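MaoC domain protein dehydratase (Chloroflexus aurantiacus, PDB 4E3E) catalyses the reversible dehydration of (2R,3S)-beta-methylmalyl-CoA to mesaconyl-CoA in the glyoxylate assimilation cycle. Local coordinates at residues I71-T76 with L140-W145; Q18-A23 with P78-N83; H252-A257 with L340-T345; G210-E215 with G286-A291; L174-T179 with P302-I307. All blocks are in the same frame, centred on the assembly; numbering follows the deposited sequence.

How the interactions relate
Two helices packed on one continuous antiparallel sheet, the layout of a double hot-dog fold, give these contacts their common frame. Interactions 1 and 2 share helix 65-80, lie about 10 Å apart between centres and touch where Arg144 meets Ser81. Interactions 3 and 4 lie in the other half and also touch, with centres about 14 Å apart, joined by Ile253 and Leu256 packing on Val211, Ile213 and Ile289. Interaction 5 ties the connection between the halves to a loop between strands and touches interaction 3 through Leu174 and Thr345. Nearest the pocket is interaction 1: its Arg144 comes about 3 Å, side chain to side chain, from Asn87, which probably binds substrate.

Interaction 1: I71-T76 with L140-W145; sequences IVFGKT and LEYIRW
Phe73 and Arg144 cross at about a right angle, the guanidinium lying over one face of the ring with the two planes 36° apart. The overlap is displaced toward the rim, with Arg144 NH1 3.4 Å from Phe73 CZ. From that position the guanidinium also turns an N-H to the helix: Arg144 NH2 donates to Thr76 OG1 at 3.0 Å, the acceptor tilted 17° from the guanidinium plane. Thr76 OG1 stands between its own backbone N and carbonyl carbon (chi1 77°), where it can give its proton to Phe73 O at 2.8 Å. A water completes the cluster, accepting from Arg144 NE at 2.8 Å, donating to Thr76 OG1 and hydrogen-bonding Tyr142 OH at 2.7 Å. Tyr142 runs crosswise to Phe73 and meets Thr76 tip to tip, while Val72 CG1 packs 3.8 Å from Tyr142 CE2 and Leu140 CD2 fills in beside Val72 CB. This is the hot-dog theme of a helix, 65-80, lying across an antiparallel sheet. Further bonds from Arg144 reach Ser81 and Asn87, the latter a probable substrate-binding residue. An alanine in place of Arg144 would probably cost Thr76 OG1 and the water the N-H that each receives from the arginine, and leave Asn87 without this partner and a gap over the Phe73 ring. The buried guanidinium thus meets neutral oxygens, and its charge is likely to polarise them beside the pocket.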
# COMPACT_ATOMS: atom_id res chain seq x y z
N ILE A 71 14.55 3.67 -6.04
CA ILE A 71 14.90 4.43 -4.85
C ILE A 71 16.15 5.30 -5.07
O ILE A 71 16.13 6.49 -4.75
CB ILE A 71 15.00 3.52 -3.61
CG1 ILE A 71 13.57 3.07 -3.22
CG2 ILE A 71 15.67 4.26 -2.44
CD1 ILE A 71 13.52 1.99 -2.18
N VAL A 72 17.22 4.70 -5.62
CA VAL A 72 18.45 5.44 -5.97
C VAL A 72 18.11 6.57 -6.96
O VAL A 72 18.47 7.75 -6.75
CB VAL A 72 19.55 4.49 -6.51
CG1 VAL A 72 20.69 5.27 -7.16
CG2 VAL A 72 20.11 3.62 -5.37
N PHE A 73 17.38 6.22 -8.02
CA PHE A 73 16.91 7.21 -9.01
C PHE A 73 16.08 8.32 -8.36
O PHE A 73 16.34 9.51 -8.60
CB PHE A 73 16.13 6.51 -10.12
CG PHE A 73 15.65 7.41 -11.24
CD1 PHE A 73 14.55 8.25 -11.07
CD2 PHE A 73 16.27 7.38 -12.49
CE1 PHE A 73 14.08 9.05 -12.13
CE2 PHE A 73 15.81 8.16 -13.54
CZ PHE A 73 14.71 9.00 -13.37
N GLY A 74 15.10 7.94 -7.55
CA GLY A 74 14.23 8.92 -6.89
C GLY A 74 14.97 9.98 -6.08
O GLY A 74 14.62 11.15 -6.14
N LYS A 75 16.00 9.57 -5.33
CA LYS A 75 16.82 10.52 -4.57
C LYS A 75 17.46 11.61 -5.42
O LYS A 75 17.70 12.72 -4.93
CB LYS A 75 17.97 9.80 -3.84
CG LYS A 75 17.57 8.60 -3.03
CD LYS A 75 16.71 9.02 -1.88
CE LYS A 75 15.39 8.27 -1.86
NZ LYS A 75 14.69 9.03 -0.81
N THR A 76 17.74 11.29 -6.68
CA THR A 76 18.46 12.21 -7.57
C THR A 76 17.50 13.21 -8.20
O THR A 76 17.92 14.28 -8.67
CB THR A 76 19.21 11.49 -8.72
OG1 THR A 76 18.29 11.08 -9.76
CG2 THR A 76 20.00 10.31 -8.21
N LEU A 140 24.61 0.12 -6.45
CA LEU A 140 24.23 0.46 -7.81
C LEU A 140 24.96 1.72 -8.26
O LEU A 140 25.07 2.69 -7.51
CB LEU A 140 22.72 0.71 -7.88
CG LEU A 140 22.14 1.26 -9.19
CD1 LEU A 140 22.33 0.26 -10.33
CD2 LEU A 140 20.67 1.62 -9.02
N GLU A 141 25.46 1.67 -9.49
CA GLU A 141 25.92 2.88 -10.18
C GLU A 141 25.40 2.85 -11.62
O GLU A 141 25.23 1.78 -12.21
CB GLU A 141 27.44 3.01 -10.15
CG GLU A 141 28.19 1.89 -10.87
CD GLU A 141 29.69 2.10 -10.88
OE1 GLU A 141 30.14 3.25 -11.02
OE2 GLU A 141 30.42 1.11 -10.74
N TYR A 142 25.13 4.01 -12.19
CA TYR A 142 24.68 4.09 -13.58
C TYR A 142 24.91 5.51 -14.10
O TYR A 142 25.19 6.44 -13.33
CB TYR A 142 23.20 3.70 -13.73
CG TYR A 142 22.26 4.61 -12.96
CD1 TYR A 142 21.87 5.84 -13.48
CD2 TYR A 142 21.78 4.23 -11.70
CE1 TYR A 142 21.03 6.69 -12.76
CE2 TYR A 142 20.94 5.07 -10.98
CZ TYR A 142 20.57 6.30 -11.52
OH TYR A 142 19.74 7.15 -10.82
N ILE A 143 24.80 5.65 -15.42
CA ILE A 143 24.84 6.95 -16.06
C ILE A 143 23.45 7.17 -16.64
O ILE A 143 22.84 6.26 -17.18
CB ILE A 143 25.90 6.98 -17.18
CG1 ILE A 143 27.31 6.92 -16.58
CG2 ILE A 143 25.73 8.21 -18.07
CD1 ILE A 143 28.35 6.46 -17.58
N ARG A 144 22.94 8.38 -16.50
CA ARG A 144 21.73 8.74 -17.22
C ARG A 144 21.92 10.14 -17.75
O ARG A 144 22.76 10.90 -17.25
CB ARG A 144 20.47 8.59 -16.34
CG ARG A 144 20.15 9.73 -15.37
CD ARG A 144 18.79 9.49 -14.73
NE ARG A 144 18.47 10.35 -13.59
CZ ARG A 144 17.47 11.23 -13.57
NH1 ARG A 144 16.68 11.41 -14.64
NH2 ARG A 144 17.24 11.94 -12.46
N TRP A 145 21.16 10.47 -18.79
CA TRP A 145 21.17 11.82 -19.31
C TRP A 145 19.78 12.31 -19.52
O TRP A 145 18.89 11.53 -19.87
CB TRP A 145 22.09 11.99 -20.53
CG TRP A 145 21.83 11.09 -21.71
CD1 TRP A 145 21.27 11.44 -22.93
CD2 TRP A 145 22.17 9.66 -21.84
NE1 TRP A 145 21.21 10.36 -23.78
CE2 TRP A 145 21.74 9.26 -23.20
CE3 TRP A 145 22.76 8.70 -21.01
CZ2 TRP A 145 21.88 7.96 -23.67
CZ3 TRP A 145 22.90 7.39 -21.50
CH2 TRP A 145 22.48 7.03 -22.79
O HOH W 1 20.24 9.76 -11.47

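Interaction 2: Q18-A23 with P78-N83; sequences QTIVHA and PDISLN
Asp79 receives the N-H of His22 on the anti lone pair of OD2, the one directed away from its other oxygen. The bond from His22 ND1 to Asp79 OD2 measures 2.7 Å and is nearly straight at 164°, and the ring and carboxylate planes are only 16° apart. Putting His22 CG anti to its carbonyl carbon (chi1 -54°) starts the imidazole on its way to the carboxylate. OD2 has further partners: one water donates to Asp79 OD2 at 2.7 Å and accepts from Ala23 N, while a second, held by Val21 O, gives it a weak bond. The pairing joins the weakly bonded, kinked C-terminal part of helix 65-80, the hot-dog helix, to 19-27, an outermost strand of the sheet within this chain. Beside it, Ile20 CD1 touches Ile80 CD1 at 3.7 Å, and Ile80 CG1 lies 4.0 Å from His22 CE1. On its far nitrogen, NE2, His22 is hydrogen-bonded to Ser109 of strand 104-116. Val21 and Pro78 pack on Ala188 and Arg43 of the second subunit.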
# COMPACT_ATOMS: atom_id res chain seq x y z
N GLN A 18 30.95 18.66 -11.12
CA GLN A 18 30.36 18.88 -9.78
C GLN A 18 29.75 17.59 -9.22
O GLN A 18 29.12 16.81 -9.95
CB GLN A 18 29.34 20.03 -9.76
CG GLN A 18 27.93 19.64 -10.19
CD GLN A 18 26.93 20.77 -10.05
OE1 GLN A 18 26.38 21.25 -11.04
NE2 GLN A 18 26.68 21.19 -8.81
N THR A 19 29.95 17.37 -7.92
CA THR A 19 29.33 16.26 -7.21
C THR A 19 28.19 16.80 -6.36
O THR A 19 28.37 17.73 -5.58
CB THR A 19 30.35 15.53 -6.32
OG1 THR A 19 31.38 15.00 -7.16
CG2 THR A 19 29.68 14.36 -5.58
N ILE A 20 27.00 16.22 -6.54
CA ILE A 20 25.84 16.56 -5.74
C ILE A 20 25.53 15.43 -4.77
O ILE A 20 25.33 14.27 -5.18
CB ILE A 20 24.61 16.82 -6.63
CG1 ILE A 20 24.91 17.93 -7.65
CG2 ILE A 20 23.40 17.17 -5.76
CD1 ILE A 20 23.85 18.08 -8.73
N VAL A 21 25.49 15.77 -3.48
CA VAL A 21 25.10 14.82 -2.43
C VAL A 21 23.60 14.98 -2.18
O VAL A 21 23.18 16.02 -1.70
CB VAL A 21 25.91 15.02 -1.13
CG1 VAL A 21 25.44 14.05 -0.04
CG2 VAL A 21 27.40 14.86 -1.39
N HIS A 22 22.82 13.99 -2.53
CA HIS A 22 21.39 14.04 -2.42
C HIS A 22 20.84 13.87 -1.04
O HIS A 22 21.39 13.18 -0.22
CB HIS A 22 20.75 13.07 -3.40
CG HIS A 22 21.20 13.24 -4.82
ND1 HIS A 22 20.91 14.30 -5.53
CD2 HIS A 22 21.95 12.44 -5.63
CE1 HIS A 22 21.42 14.20 -6.73
NE2 HIS A 22 22.06 13.06 -6.80
N ALA A 23 19.69 14.46 -0.81
CA ALA A 23 19.01 14.35 0.45
C ALA A 23 18.30 13.02 0.66
O ALA A 23 18.14 12.25 -0.23
CB ALA A 23 18.03 15.48 0.59
N PRO A 78 15.11 15.47 -7.16
CA PRO A 78 15.06 16.88 -6.75
C PRO A 78 16.19 17.75 -7.36
O PRO A 78 15.93 18.88 -7.76
CB PRO A 78 15.21 16.81 -5.22
CG PRO A 78 14.68 15.45 -4.86
CD PRO A 78 15.19 14.57 -5.98
N ASP A 79 17.39 17.19 -7.46
CA ASP A 79 18.58 17.94 -7.90
C ASP A 79 18.91 17.82 -9.39
O ASP A 79 19.58 18.69 -9.94
CB ASP A 79 19.80 17.52 -7.09
CG ASP A 79 19.57 17.66 -5.60
OD1 ASP A 79 19.16 18.75 -5.17
OD2 ASP A 79 19.78 16.69 -4.86
N ILE A 80 18.47 16.74 -10.03
CA ILE A 80 18.85 16.47 -11.41
C ILE A 80 17.71 16.71 -12.40
O ILE A 80 17.91 17.37 -13.41
CB ILE A 80 19.42 15.04 -11.57
CG1 ILE A 80 20.59 14.80 -10.61
CG2 ILE A 80 19.80 14.74 -13.03
CD1 ILE A 80 21.73 15.79 -10.73
N SER A 81 16.53 16.18 -12.10
CA SER A 81 15.47 16.13 -13.12
C SER A 81 14.19 16.85 -12.74
O SER A 81 13.20 16.77 -13.48
CB SER A 81 15.19 14.68 -13.57
OG SER A 81 14.94 13.82 -12.46
N LEU A 82 14.19 17.55 -11.61
CA LEU A 82 13.04 18.36 -11.24
C LEU A 82 12.59 19.27 -12.40
O LEU A 82 11.39 19.39 -12.68
CB LEU A 82 13.31 19.18 -9.97
CG LEU A 82 12.07 19.87 -9.36
CD1 LEU A 82 11.01 18.85 -8.95
CD2 LEU A 82 12.46 20.74 -8.17
N ASN A 83 13.55 19.87 -13.11
CA ASN A 83 13.26 20.76 -14.23
C ASN A 83 13.55 20.15 -15.61
O ASN A 83 13.80 20.88 -16.58
CB ASN A 83 14.02 22.07 -14.04
CG ASN A 83 13.71 22.71 -12.71
OD1 ASN A 83 12.57 23.08 -12.46
ND2 ASN A 83 14.72 22.81 -11.83
O HOH W 2 21.45 18.54 -2.84
O HOH W 3 18.24 16.09 -2.78

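Interaction 3: H252-A257 with L340-T345; sequences HIISLA and LDFDYT
Ile254 is the bump that the helix pushes between Leu340 and Phe342 of the strand, and its two branches divide the work. The CG2 methyl settles on the face of the aromatic ring, a CH-pi contact with Ile254 CG2 3.8 Å from the centroid of Phe342 and 17° off the ring normal. The other branch turns to the leucine, Ile254 CG1 lying 3.7 Å from Leu340 CD1. Leu340 is the answering bump. With CG anti to its backbone N (chi1 -179°), it fits a shallow hollow of three helix residues: CD2 reaches Ile254 CA at 3.7 Å and Ala257 CB at 4.1 Å, while Leu340 CB meets Ile253 CG2 at 3.9 Å. Ala257 is small enough to let Leu340 CD2 lie close. The contact is wholly apolar, and the axes of segments 252-257 and 340-345 cross at -67°, 9.5 Å apart at closest. Helix 250-265 thus lies across the sheet as in a hot-dog domain: strand 338-349 runs under it between 270-278 and 307-318, and Ser255 and Leu256 pack on Tyr40 of helix 30-40.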
# COMPACT_ATOMS: atom_id res chain seq x y z
N HIS A 252 8.15 3.06 -13.57
CA HIS A 252 6.96 2.25 -13.28
C HIS A 252 6.72 1.29 -14.42
O HIS A 252 6.39 0.12 -14.20
CB HIS A 252 5.75 3.15 -13.05
CG HIS A 252 4.52 2.44 -12.49
ND1 HIS A 252 4.44 2.03 -11.22
CD2 HIS A 252 3.27 2.16 -13.08
CE1 HIS A 252 3.24 1.45 -11.00
NE2 HIS A 252 2.51 1.55 -12.14
N ILE A 253 6.91 1.76 -15.65
CA ILE A 253 6.77 0.89 -16.83
C ILE A 253 7.83 -0.20 -16.87
O ILE A 253 7.54 -1.35 -17.22
CB ILE A 253 6.77 1.72 -18.13
CG1 ILE A 253 5.74 2.85 -18.01
CG2 ILE A 253 6.50 0.84 -19.35
CD1 ILE A 253 4.33 2.38 -17.64
N ILE A 254 9.06 0.16 -16.49
CA ILE A 254 10.13 -0.83 -16.41
C ILE A 254 9.73 -1.95 -15.44
O ILE A 254 9.89 -3.15 -15.72
CB ILE A 254 11.48 -0.19 -16.00
CG1 ILE A 254 12.00 0.75 -17.10
CG2 ILE A 254 12.53 -1.27 -15.72
CD1 ILE A 254 13.13 1.67 -16.68
N SER A 255 9.20 -1.54 -14.29
CA SER A 255 8.86 -2.51 -13.25
C SER A 255 7.68 -3.41 -13.62
O SER A 255 7.66 -4.60 -13.29
CB SER A 255 8.66 -1.78 -11.92
OG SER A 255 9.92 -1.63 -11.26
N LEU A 256 6.69 -2.85 -14.31
CA LEU A 256 5.62 -3.65 -14.84
C LEU A 256 6.12 -4.67 -15.89
O LEU A 256 5.75 -5.85 -15.84
CB LEU A 256 4.52 -2.74 -15.47
CG LEU A 256 3.63 -1.95 -14.48
CD1 LEU A 256 2.81 -0.90 -15.21
CD2 LEU A 256 2.69 -2.86 -13.69
N ALA A 257 6.94 -4.20 -16.84
CA ALA A 257 7.48 -5.06 -17.89
C ALA A 257 8.25 -6.23 -17.28
O ALA A 257 8.09 -7.38 -17.71
CB ALA A 257 8.37 -4.27 -18.84
N LEU A 340 8.40 1.60 -24.02
CA LEU A 340 9.65 1.25 -23.34
C LEU A 340 10.48 0.35 -24.22
O LEU A 340 9.97 -0.63 -24.76
CB LEU A 340 9.36 0.52 -22.04
CG LEU A 340 10.62 0.14 -21.25
CD1 LEU A 340 11.30 1.40 -20.72
CD2 LEU A 340 10.30 -0.86 -20.13
N ASP A 341 11.76 0.68 -24.37
CA ASP A 341 12.74 -0.22 -24.97
C ASP A 341 13.85 -0.39 -23.94
O ASP A 341 14.67 0.51 -23.76
CB ASP A 341 13.28 0.39 -26.28
CG ASP A 341 14.30 -0.50 -26.97
OD1 ASP A 341 14.65 -1.58 -26.43
OD2 ASP A 341 14.77 -0.11 -28.06
N PHE A 342 13.87 -1.54 -23.27
CA PHE A 342 14.70 -1.74 -22.07
C PHE A 342 15.67 -2.89 -22.33
O PHE A 342 15.25 -3.99 -22.65
CB PHE A 342 13.78 -2.05 -20.87
CG PHE A 342 14.49 -2.16 -19.54
CD1 PHE A 342 15.26 -1.11 -19.03
CD2 PHE A 342 14.34 -3.32 -18.75
CE1 PHE A 342 15.90 -1.23 -17.79
CE2 PHE A 342 14.98 -3.44 -17.50
CZ PHE A 342 15.76 -2.39 -17.03
N ASP A 343 16.97 -2.62 -22.20
CA ASP A 343 18.02 -3.56 -22.57
C ASP A 343 18.83 -3.79 -21.30
O ASP A 343 19.42 -2.86 -20.76
CB ASP A 343 18.86 -2.92 -23.71
CG ASP A 343 20.19 -3.63 -24.01
OD1 ASP A 343 20.62 -4.63 -23.35
OD2 ASP A 343 20.86 -3.16 -24.94
N TYR A 344 18.85 -5.03 -20.82
CA TYR A 344 19.41 -5.32 -19.52
C TYR A 344 19.94 -6.73 -19.52
O TYR A 344 19.78 -7.48 -20.49
CB TYR A 344 18.35 -5.13 -18.41
CG TYR A 344 17.10 -5.98 -18.57
CD1 TYR A 344 16.22 -5.76 -19.63
CD2 TYR A 344 16.82 -7.03 -17.67
CE1 TYR A 344 15.08 -6.54 -19.80
CE2 TYR A 344 15.68 -7.81 -17.83
CZ TYR A 344 14.80 -7.55 -18.90
OH TYR A 344 13.66 -8.32 -19.08
N THR A 345 20.60 -7.09 -18.43
CA THR A 345 21.23 -8.39 -18.30
C THR A 345 20.73 -9.09 -17.04
O THR A 345 20.78 -8.53 -15.92
CB THR A 345 22.75 -8.24 -18.25
OG1 THR A 345 23.20 -7.63 -19.47
CG2 THR A 345 23.43 -9.60 -18.10

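Interaction 4: G210-E215 with G286-A291; sequences GVTIEE and GDTIYA
Thr212 OG1 is gripped by several groups: it is 2.8 Å from Thr288 OG1, with which it shares a hydrogen bond, and it also pairs with the backbone of Phe233 and Leu235 of the third subunit. Thr288 OG1 in turn is bonded to His236 N of that subunit. The two threonines form an antiparallel non-hydrogen-bonded pair, flanked by the hydrogen-bonded pair Val211 and Ile289. There Ile289 N donates to Val211 O at 2.7 Å, from 36° above the carbonyl plane, and Val211 N returns a bond to Ile289 O at 3.0 Å. Past the paired strands two more backbone bonds follow, Ile213 N to Asp287 O and Gly286 N to Ile213 O at 2.7 Å. Gly210 CA sits over the face of the Tyr290 ring, 3.8 Å from its centroid, where a CB on the glycine would collide with the ring. An alanine instead of Tyr290 would probably uncover Gly210 CA and leave Asn234 of the third subunit without its hydroxyl partner. Behind, Ile213 CD1 packs 3.7 Å from Ile289 CG1, near Leu256 of helix 250-265. Such pairing of a strand outermost within this chain, its Val211-Ile289 face to helix 250-265 and its threonines to another subunit, fits a hot-dog sheet at an assembly interface.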
# COMPACT_ATOMS: atom_id res chain seq x y z
N GLY A 210 -1.71 -8.40 -20.10
CA GLY A 210 -1.77 -6.94 -20.10
C GLY A 210 -2.31 -6.42 -18.78
O GLY A 210 -3.23 -7.01 -18.21
N VAL A 211 -1.75 -5.31 -18.29
CA VAL A 211 -2.20 -4.71 -17.02
C VAL A 211 -2.47 -3.22 -17.16
O VAL A 211 -1.66 -2.48 -17.75
CB VAL A 211 -1.23 -4.98 -15.83
CG1 VAL A 211 -1.15 -6.48 -15.56
CG2 VAL A 211 0.16 -4.38 -16.07
N THR A 212 -3.60 -2.79 -16.62
CA THR A 212 -4.02 -1.39 -16.75
C THR A 212 -3.50 -0.55 -15.58
O THR A 212 -3.61 -0.97 -14.42
CB THR A 212 -5.55 -1.30 -16.87
OG1 THR A 212 -5.96 -2.14 -17.95
CG2 THR A 212 -6.02 0.13 -17.14
N ILE A 213 -2.93 0.61 -15.90
CA ILE A 213 -2.39 1.55 -14.92
C ILE A 213 -3.49 2.42 -14.32
O ILE A 213 -4.27 3.02 -15.05
CB ILE A 213 -1.29 2.44 -15.55
CG1 ILE A 213 -0.15 1.56 -16.09
CG2 ILE A 213 -0.77 3.49 -14.57
CD1 ILE A 213 0.92 2.33 -16.82
N GLU A 214 -3.54 2.47 -12.99
CA GLU A 214 -4.45 3.39 -12.28
C GLU A 214 -3.66 4.61 -11.77
O GLU A 214 -2.46 4.49 -11.52
CB GLU A 214 -5.17 2.66 -11.12
CG GLU A 214 -6.14 1.57 -11.56
CD GLU A 214 -7.25 2.11 -12.48
OE1 GLU A 214 -7.86 3.15 -12.15
OE2 GLU A 214 -7.53 1.50 -13.54
N GLU A 215 -4.31 5.76 -11.63
CA GLU A 215 -3.61 6.95 -11.09
C GLU A 215 -3.01 6.70 -9.70
O GLU A 215 -1.84 7.04 -9.46
CB GLU A 215 -4.54 8.17 -11.02
CG GLU A 215 -5.03 8.67 -12.38
CD GLU A 215 -3.98 9.44 -13.17
OE1 GLU A 215 -2.78 9.54 -12.76
OE2 GLU A 215 -4.35 9.96 -14.23
N GLY A 286 -4.97 4.41 -17.27
CA GLY A 286 -5.91 3.98 -18.30
C GLY A 286 -5.27 3.23 -19.47
O GLY A 286 -5.97 2.57 -20.26
N ASP A 287 -3.96 3.36 -19.62
CA ASP A 287 -3.24 2.56 -20.60
C ASP A 287 -3.06 1.15 -20.08
O ASP A 287 -2.75 0.93 -18.90
CB ASP A 287 -1.87 3.17 -20.89
CG ASP A 287 -1.96 4.47 -21.70
OD1 ASP A 287 -3.01 4.75 -22.33
OD2 ASP A 287 -0.97 5.23 -21.72
N THR A 288 -3.22 0.17 -20.97
CA THR A 288 -2.90 -1.23 -20.60
C THR A 288 -1.53 -1.64 -21.15
O THR A 288 -1.30 -1.60 -22.35
CB THR A 288 -4.00 -2.18 -21.09
OG1 THR A 288 -5.25 -1.72 -20.58
CG2 THR A 288 -3.75 -3.62 -20.63
N ILE A 289 -0.63 -2.05 -20.25
CA ILE A 289 0.74 -2.34 -20.62
C ILE A 289 0.91 -3.83 -20.91
O ILE A 289 0.50 -4.69 -20.10
CB ILE A 289 1.74 -1.94 -19.49
CG1 ILE A 289 1.65 -0.43 -19.16
CG2 ILE A 289 3.17 -2.32 -19.89
CD1 ILE A 289 1.67 0.51 -20.39
N TYR A 290 1.52 -4.13 -22.06
CA TYR A 290 1.92 -5.48 -22.45
C TYR A 290 3.42 -5.48 -22.66
O TYR A 290 4.03 -4.42 -22.81
CB TYR A 290 1.29 -5.86 -23.77
CG TYR A 290 -0.20 -5.99 -23.76
CD1 TYR A 290 -1.03 -4.88 -23.97
CD2 TYR A 290 -0.79 -7.24 -23.59
CE1 TYR A 290 -2.41 -5.01 -23.99
CE2 TYR A 290 -2.17 -7.39 -23.61
CZ TYR A 290 -2.97 -6.27 -23.81
OH TYR A 290 -4.33 -6.44 -23.83
N ALA A 291 4.03 -6.66 -22.70
CA ALA A 291 5.47 -6.75 -22.89
C ALA A 291 5.85 -7.95 -23.75
O ALA A 291 5.15 -8.97 -23.77
CB ALA A 291 6.18 -6.81 -21.53

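Interaction 5: L174-T179 with P302-I307; sequences LTVPYT and PGRTDI
Arg304 reaches across to the carbonyl groups of the facing loop. Its NH2 donates to Tyr178 O at 2.9 Å, with an N-H...O angle of 163° and the oxygen almost exactly in the guanidinium plane, while NH1 makes a weak bond to Val176 O at 3.3 Å. Val176 meets the arginine tip to tip and lays its CG1 methyl over one face of the guanidinium, 3.4 Å from Arg304 NH1. The CD1 methyl of Ile307 wedges between Val176 and Tyr178, 3.8 Å from Val176 CG1 and 3.7 Å from Tyr178 CE1, the Ile307 and Tyr178 side chains crossing at about a right angle. What positions the guanidinium is Asp306, gripped side-on in a salt bridge. Arg304 NE donates to Asp306 OD1 and Arg304 NH2 to Asp306 OD2, each at 2.9 Å and each on a syn lone pair. To fold back that far, the arginine chain bends at chi2 (-76°) and chi3 (-62°). Asp306 OD2 also accepts from Val180 N and has Thr179 CG2 3.5 Å away, so the carboxylate too touches the facing loop. Further out, Tyr178 OH is hydrogen-bonded to Ser270. In the fold, the loop between antiparallel strands 288-300 and 307-318 is thereby clasped to the connection running from strand 138-149 to helix 187-190, with Tyr178 and Ile307 both resting on Leu347 of strand 338-349.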
# COMPACT_ATOMS: atom_id res chain seq x y z
N LEU A 174 29.88 -8.00 -13.74
CA LEU A 174 28.63 -8.39 -13.08
C LEU A 174 28.87 -9.02 -11.72
O LEU A 174 29.74 -9.86 -11.58
CB LEU A 174 27.84 -9.38 -13.94
CG LEU A 174 27.42 -8.94 -15.34
CD1 LEU A 174 26.61 -10.03 -16.02
CD2 LEU A 174 26.62 -7.66 -15.30
N THR A 175 28.09 -8.61 -10.72
CA THR A 175 28.09 -9.28 -9.42
C THR A 175 27.15 -10.49 -9.49
O THR A 175 26.03 -10.37 -10.00
CB THR A 175 27.64 -8.31 -8.30
OG1 THR A 175 28.60 -7.26 -8.18
CG2 THR A 175 27.52 -9.01 -6.96
N VAL A 176 27.63 -11.64 -9.02
CA VAL A 176 26.84 -12.88 -9.01
C VAL A 176 26.80 -13.35 -7.55
O VAL A 176 27.61 -14.20 -7.15
CB VAL A 176 27.45 -13.97 -9.93
CG1 VAL A 176 26.57 -15.21 -9.98
CG2 VAL A 176 27.66 -13.43 -11.34
N PRO A 177 25.87 -12.79 -6.76
CA PRO A 177 25.92 -12.85 -5.29
C PRO A 177 25.35 -14.11 -4.68
O PRO A 177 25.36 -14.25 -3.46
CB PRO A 177 25.05 -11.67 -4.88
CG PRO A 177 24.05 -11.52 -6.01
CD PRO A 177 24.68 -12.06 -7.25
N TYR A 178 24.82 -15.00 -5.50
CA TYR A 178 24.28 -16.26 -5.00
C TYR A 178 24.80 -17.43 -5.81
O TYR A 178 25.47 -17.24 -6.83
CB TYR A 178 22.75 -16.22 -4.96
CG TYR A 178 22.10 -15.69 -6.21
CD1 TYR A 178 21.88 -16.53 -7.30
CD2 TYR A 178 21.69 -14.36 -6.31
CE1 TYR A 178 21.27 -16.05 -8.46
CE2 TYR A 178 21.09 -13.87 -7.46
CZ TYR A 178 20.88 -14.72 -8.53
OH TYR A 178 20.27 -14.25 -9.68
N THR A 179 24.51 -18.64 -5.35
CA THR A 179 25.03 -19.85 -5.96
C THR A 179 23.90 -20.85 -6.13
O THR A 179 23.05 -20.98 -5.25
CB THR A 179 26.09 -20.51 -5.07
OG1 THR A 179 27.11 -19.54 -4.78
CG2 THR A 179 26.72 -21.70 -5.77
N PRO A 302 32.43 -15.62 -16.23
CA PRO A 302 33.80 -16.05 -15.96
C PRO A 302 33.89 -16.72 -14.60
O PRO A 302 33.41 -16.17 -13.61
CB PRO A 302 34.60 -14.74 -15.96
CG PRO A 302 33.80 -13.81 -16.80
CD PRO A 302 32.36 -14.19 -16.61
N GLY A 303 34.48 -17.91 -14.57
CA GLY A 303 34.73 -18.64 -13.32
C GLY A 303 33.54 -19.42 -12.77
O GLY A 303 33.67 -20.08 -11.73
N ARG A 304 32.39 -19.37 -13.46
CA ARG A 304 31.14 -19.99 -12.98
C ARG A 304 30.47 -20.85 -14.04
O ARG A 304 30.40 -20.45 -15.20
CB ARG A 304 30.12 -18.92 -12.55
CG ARG A 304 30.63 -17.84 -11.60
CD ARG A 304 30.75 -18.37 -10.19
NE ARG A 304 29.46 -18.79 -9.65
CZ ARG A 304 28.70 -18.04 -8.86
NH1 ARG A 304 29.11 -16.82 -8.50
NH2 ARG A 304 27.55 -18.51 -8.40
N THR A 305 29.94 -22.00 -13.64
CA THR A 305 29.13 -22.82 -14.55
C THR A 305 27.72 -23.09 -14.03
O THR A 305 26.92 -23.72 -14.73
CB THR A 305 29.82 -24.16 -14.87
OG1 THR A 305 30.09 -24.85 -13.65
CG2 THR A 305 31.13 -23.94 -15.66
N ASP A 306 27.40 -22.61 -12.83
CA ASP A 306 26.08 -22.82 -12.19
C ASP A 306 25.02 -21.79 -12.63
O ASP A 306 23.82 -22.04 -12.55
CB ASP A 306 26.21 -22.82 -10.66
CG ASP A 306 26.77 -21.48 -10.11
OD1 ASP A 306 27.80 -20.98 -10.63
OD2 ASP A 306 26.18 -20.95 -9.14
N ILE A 307 25.51 -20.62 -13.07
CA ILE A 307 24.70 -19.48 -13.46
C ILE A 307 25.31 -18.87 -14.72
O ILE A 307 26.52 -18.82 -14.86
CB ILE A 307 24.67 -18.40 -12.34
CG1 ILE A 307 23.96 -18.94 -11.10
CG2 ILE A 307 23.93 -17.14 -12.81
CD1 ILE A 307 24.03 -18.04 -9.89